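Local coordinates for protein 16S rRNA (adenine(1408)-N(1))-methyltransferase (Catenulispora acidiphila, PDB 4X1O) that probably methylates N1 of adenine 1408 in 16S ribosomal RNA with S-adenosyl-L-methionine as methyl donor, a modification linked to aminoglycoside resistance, at residues V124-P129 with S146-V151. Numbering follows the deposited sequence.
Sequences VMVLMP and SGLRAV
Val124 and Leu148 bury the most surface in this wholly apolar contact, where helix 142-151 lies over strand 123-127. Leu148 does its touching with one branch: its CB points past the strand rather than at it, but the longer side chain brings CD2 down against two valines. Leu148 CD2 lies 3.8 Å from Val126 CG2, their side chains crossing at about a right angle. Val124 CG1 sits a little farther from Leu148 CD2, at 4.1 Å. A leucine suits the place because its reach spans the gap to the sheet, the axes of 124-127 and 146-151 approaching to 9.7 Å. Strand 123-127 is the central, fourth strand of a seven-stranded sheet of order 3-2-1-4-5-7-6, the Rossmann-like fold of class I methyltransferases. Residues 146-151 run back roughly antiparallel to 124-127, at 143°, on the way to the neighbouring parallel strand 157-163, making a right-handed beta-alpha-beta crossover. Val124 divides its two methyls between two residues one helical turn apart, Leu148 and Val151. With CG1 of Val124 anti to the backbone N (chi1 177°) and directed to Leu148, Val124 CG2 is left to meet Val151 CG2 at 3.8 Å. Beta-branched valines suit an extended strand, and their methyls give the helix an apolar surface to rest on. Ile110 beside Leu148 and Leu133 beside Val126 are seen to bind S-adenosyl-L-methionine, placing the contact next to the cofactor site, unoccupied here.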
# COMPACT_ATOMS: atom_id res chain seq x y z
N VAL A 124 6.91 0.76 3.27
CA VAL A 124 5.83 1.12 2.37
C VAL A 124 5.34 -0.14 1.71
O VAL A 124 6.14 -0.92 1.20
CB VAL A 124 6.27 2.14 1.32
CG1 VAL A 124 5.13 2.44 0.33
CG2 VAL A 124 6.80 3.41 2.01
N MET A 125 4.04 -0.38 1.73
CA MET A 125 3.51 -1.59 1.12
C MET A 125 2.50 -1.23 0.05
O MET A 125 1.59 -0.44 0.30
CB MET A 125 2.85 -2.50 2.16
CG MET A 125 3.83 -3.13 3.15
SD MET A 125 2.92 -4.34 4.16
CE MET A 125 3.46 -5.88 3.42
N VAL A 126 2.67 -1.82 -1.13
CA VAL A 126 1.69 -1.65 -2.20
C VAL A 126 1.09 -3.01 -2.49
O VAL A 126 1.68 -3.82 -3.18
CB VAL A 126 2.34 -1.05 -3.47
CG1 VAL A 126 1.33 -0.92 -4.60
CG2 VAL A 126 2.99 0.30 -3.15
N LEU A 127 -0.08 -3.29 -1.92
CA LEU A 127 -0.62 -4.63 -1.99
C LEU A 127 -1.83 -4.68 -2.92
O LEU A 127 -2.80 -3.94 -2.74
CB LEU A 127 -0.99 -5.13 -0.59
CG LEU A 127 0.08 -4.99 0.50
CD1 LEU A 127 -0.45 -5.49 1.84
CD2 LEU A 127 1.37 -5.73 0.12
N MET A 128 -1.78 -5.55 -3.93
CA MET A 128 -2.90 -5.66 -4.88
C MET A 128 -3.38 -4.30 -5.43
O MET A 128 -4.56 -3.95 -5.30
CB MET A 128 -4.08 -6.37 -4.22
CG MET A 128 -3.79 -7.81 -3.82
SD MET A 128 -3.68 -8.90 -5.25
CE MET A 128 -5.33 -8.74 -5.91
N PRO A 129 -2.49 -3.53 -6.03
CA PRO A 129 -2.86 -2.21 -6.56
C PRO A 129 -3.78 -2.29 -7.77
O PRO A 129 -3.76 -3.29 -8.50
CB PRO A 129 -1.51 -1.61 -6.96
CG PRO A 129 -0.69 -2.78 -7.31
CD PRO A 129 -1.08 -3.85 -6.31
N SER A 146 7.74 8.38 -7.52
CA SER A 146 8.22 9.49 -6.72
C SER A 146 7.33 9.70 -5.51
O SER A 146 7.81 10.03 -4.44
CB SER A 146 8.31 10.78 -7.54
OG SER A 146 9.39 10.70 -8.45
N GLY A 147 6.02 9.53 -5.70
CA GLY A 147 5.08 9.66 -4.60
C GLY A 147 5.34 8.61 -3.53
O GLY A 147 5.33 8.90 -2.33
N LEU A 148 5.56 7.38 -3.98
CA LEU A 148 5.91 6.30 -3.06
C LEU A 148 7.20 6.62 -2.31
O LEU A 148 7.28 6.45 -1.09
CB LEU A 148 6.06 4.99 -3.81
CG LEU A 148 4.77 4.42 -4.40
CD1 LEU A 148 5.11 3.24 -5.30
CD2 LEU A 148 3.84 3.99 -3.27
N ARG A 149 8.22 7.10 -3.03
CA ARG A 149 9.49 7.41 -2.38
C ARG A 149 9.35 8.57 -1.41
O ARG A 149 10.00 8.59 -0.36
CB ARG A 149 10.58 7.72 -3.42
CG ARG A 149 11.95 8.10 -2.81
CD ARG A 149 12.54 6.95 -1.98
NE ARG A 149 13.80 7.35 -1.35
CZ ARG A 149 13.89 8.03 -0.21
NH1 ARG A 149 12.77 8.40 0.43
NH2 ARG A 149 15.08 8.35 0.28
N ALA A 150 8.50 9.54 -1.76
CA ALA A 150 8.29 10.72 -0.93
C ALA A 150 7.83 10.38 0.48
O ALA A 150 8.21 11.06 1.43
CB ALA A 150 7.29 11.65 -1.58
N VAL A 151 7.01 9.34 0.64
CA VAL A 151 6.47 9.05 1.98
C VAL A 151 7.46 8.24 2.82
O VAL A 151 7.28 8.07 4.01
CB VAL A 151 5.11 8.30 1.93
CG1 VAL A 151 4.11 9.09 1.11
CG2 VAL A 151 5.26 6.88 1.39